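Local coordinates for agmatine ureohydrolase (Thermoplasma volcanium GSS1, PDB 3PZL) that hydrolyses agmatine, releasing urea and putrescine, as a member of the arginase family that works with two manganese ions per subunit, at the manganese (II) ion site. Numbering follows the deposited sequence.

The manganese (II) ion site. Residues 124, 144-146, 148, 160, 163, 227, 229, 231, 243, 272. With MN (manganese (II) ion), chain B; MN (manganese (II) ion), chain C.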
loop_
_atom_site.group_PDB
_atom_site.type_symbol
_atom_site.label_atom_id
_atom_site.label_comp_id
_atom_site.label_asym_id
_atom_site.label_seq_id
_atom_site.Cartn_x
_atom_site.Cartn_y
_atom_site.Cartn_z
ATOM N N HIS A 124 -5.923 16.063 -18.853
ATOM C CA HIS A 124 -6.179 17.457 -19.071
ATOM C C HIS A 124 -6.610 17.708 -20.497
ATOM O O HIS A 124 -7.227 18.748 -20.793
ATOM C CB HIS A 124 -4.919 18.237 -18.777
ATOM C CG HIS A 124 -5.179 19.659 -18.430
ATOM N ND1 HIS A 124 -4.140 20.567 -18.220
ATOM C CD2 HIS A 124 -6.361 20.329 -18.262
ATOM C CE1 HIS A 124 -4.678 21.749 -17.951
ATOM N NE2 HIS A 124 -6.021 21.628 -17.957
ATOM N N ASP A 144 -2.267 24.935 -13.001
ATOM C CA ASP A 144 -1.391 23.903 -13.514
ATOM C C ASP A 144 0.068 24.140 -13.126
ATOM O O ASP A 144 0.503 25.293 -13.020
ATOM C CB ASP A 144 -1.552 23.811 -15.032
ATOM C CG ASP A 144 -0.813 22.632 -15.625
ATOM O OD1 ASP A 144 -0.048 21.943 -14.910
ATOM O OD2 ASP A 144 -0.941 22.419 -16.828
ATOM N N ALA A 145 0.806 23.051 -12.902
ATOM C CA ALA A 145 2.259 23.101 -12.677
ATOM C C ALA A 145 3.117 23.222 -13.950
ATOM O O ALA A 145 4.272 23.651 -13.877
ATOM C CB ALA A 145 2.732 21.907 -11.837
ATOM N N HIS A 146 2.565 22.841 -15.098
ATOM C CA HIS A 146 3.301 22.875 -16.353
ATOM C C HIS A 146 2.644 23.832 -17.312
ATOM O O HIS A 146 1.445 24.063 -17.236
ATOM C CB HIS A 146 3.349 21.495 -17.003
ATOM C CG HIS A 146 3.507 20.383 -16.026
ATOM N ND1 HIS A 146 2.472 19.959 -15.221
ATOM C CD2 HIS A 146 4.568 19.590 -15.731
ATOM C CE1 HIS A 146 2.889 18.963 -14.456
ATOM N NE2 HIS A 146 4.160 18.725 -14.738
ATOM N N ASP A 148 2.213 23.288 -20.454
ATOM C CA ASP A 148 1.442 22.481 -21.417
ATOM C C ASP A 148 1.441 23.156 -22.796
ATOM O O ASP A 148 0.388 23.260 -23.435
ATOM C CB ASP A 148 -0.020 22.307 -20.972
ATOM C CG ASP A 148 -0.208 21.325 -19.815
ATOM O OD1 ASP A 148 0.668 20.513 -19.490
ATOM O OD2 ASP A 148 -1.299 21.361 -19.227
ATOM N N HIS A 160 -1.743 15.610 -23.737
ATOM C CA HIS A 160 -2.094 16.499 -22.621
ATOM C C HIS A 160 -0.985 17.511 -22.247
ATOM O O HIS A 160 -1.253 18.487 -21.554
ATOM C CB HIS A 160 -2.575 15.698 -21.401
ATOM C CG HIS A 160 -1.504 14.885 -20.739
ATOM N ND1 HIS A 160 -0.331 14.521 -21.374
ATOM C CD2 HIS A 160 -1.445 14.333 -19.504
ATOM C CE1 HIS A 160 0.417 13.806 -20.551
ATOM N NE2 HIS A 160 -0.236 13.680 -19.408
ATOM N N VAL A 163 -2.214 20.890 -24.168
ATOM C CA VAL A 163 -3.525 21.527 -23.952
ATOM C C VAL A 163 -3.533 23.050 -23.988
ATOM O O VAL A 163 -4.561 23.644 -24.281
ATOM C CB VAL A 163 -4.237 21.046 -22.674
ATOM C CG1 VAL A 163 -3.246 20.759 -21.573
ATOM C CG2 VAL A 163 -5.284 22.073 -22.220
ATOM N N SER A 227 -10.328 25.556 -15.460
ATOM C CA SER A 227 -9.771 24.216 -15.550
ATOM C C SER A 227 -8.704 23.961 -14.477
ATOM O O SER A 227 -7.687 24.658 -14.419
ATOM C CB SER A 227 -9.184 23.953 -16.937
ATOM O OG SER A 227 -8.644 22.636 -17.008
ATOM N N ASP A 229 -5.998 21.563 -13.387
ATOM C CA ASP A 229 -5.086 20.461 -13.479
ATOM C C ASP A 229 -4.548 20.386 -12.088
ATOM O O ASP A 229 -3.878 21.293 -11.622
ATOM C CB ASP A 229 -3.965 20.701 -14.474
ATOM C CG ASP A 229 -2.993 19.514 -14.549
ATOM O OD1 ASP A 229 -2.542 18.997 -13.511
ATOM O OD2 ASP A 229 -2.681 19.092 -15.666
ATOM N N ASP A 231 -2.312 18.906 -10.447
ATOM C CA ASP A 231 -0.892 19.048 -10.048
ATOM C C ASP A 231 -0.388 20.493 -9.847
ATOM O O ASP A 231 0.761 20.721 -9.464
ATOM C CB ASP A 231 0.050 18.305 -11.001
ATOM C CG ASP A 231 0.058 18.894 -12.394
ATOM O OD1 ASP A 231 0.066 20.139 -12.546
ATOM O OD2 ASP A 231 0.057 18.080 -13.340
ATOM N N THR A 243 1.436 13.868 -12.476
ATOM C CA THR A 243 2.825 14.316 -12.545
ATOM C C THR A 243 3.241 15.302 -11.429
ATOM O O THR A 243 3.172 16.529 -11.616
ATOM C CB THR A 243 3.145 14.914 -13.902
ATOM O OG1 THR A 243 2.438 16.152 -14.008
ATOM C CG2 THR A 243 2.737 13.958 -15.076
ATOM N N GLU A 272 -6.358 15.331 -13.977
ATOM C CA GLU A 272 -4.974 14.949 -13.747
ATOM C C GLU A 272 -4.626 14.435 -12.357
ATOM O O GLU A 272 -3.631 14.866 -11.764
ATOM C CB GLU A 272 -4.036 16.094 -14.135
ATOM C CG GLU A 272 -3.947 16.318 -15.625
ATOM C CD GLU A 272 -3.396 15.106 -16.345
ATOM O OE1 GLU A 272 -3.074 14.087 -15.637
ATOM O OE2 GLU A 272 -3.324 15.160 -17.601
HETATM MN MN MN B . -0.028 19.474 -15.268
HETATM MN MN MN C . -1.783 20.297 -17.495
#
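Two manganese ions 3.0 Å apart, MN (chain B) to MN (chain C), form the binuclear centre of this agmatine ureohydrolase, a worked example of how arginase-family enzymes hold a metal pair with shared carboxylates. Asp144 bridges the pair through both oxygens: with CG anti to the backbone N (chi1 -172°), its carboxylate puts OD1 on MN (chain B) and OD2 on MN (chain C). Asp229 comes from another side and binds MN (chain C) through OD2 at 2.4 Å, nearly opposite Asp148 OD2 (171°); the same OD2 approaches MN (chain B) more loosely, at 2.7 Å. Its other oxygen, OD1, accepts the amide of Asp231 on the anti lone pair, which, together with OD2 on the metal, would limit the carboxylate's rotation.

The tightly packed side surrounds His124. Its ND1 reaches MN (chain C) at 2.5 Å, while NE2 donates to Ser227 OG, which sits at the ring's edge, nearly in its plane. Val163 CG2 lies over the centre of one face and Asp229 CB against the rim of the other, so the imidazole lies between them. An alanine here would remove a metal ligand and the ring between Val163 and Asp229, and would probably loosen MN (chain C).

MN (chain B) has fewer close ligands. His146 ND1 binds it at 2.5 Å, and Asp231, its CG between the backbone N and the carbonyl carbon, the crowded position (chi1 66°), offers OD2 at 2.4 Å with OD1 a longer, loosely modelled contact. Backbone amides steady these carboxylates: His146 N points almost straight at Asp144 OD1 from above its plane, and Ala145 N points to Asp231 OD1. Either shell may include waters that are not modelled; in this family a metal-bridging water or hydroxide, not seen here, attacks the guanidinium.

In the fold, Asp144, His146 and Asp148 lie in the loop after strand 138-143, Asp229 closes strand 223-229 with Asp231 in 3-10 helix 230-232 just beyond, and His124 opens 3-10 helix 124-126 after strand 116-121.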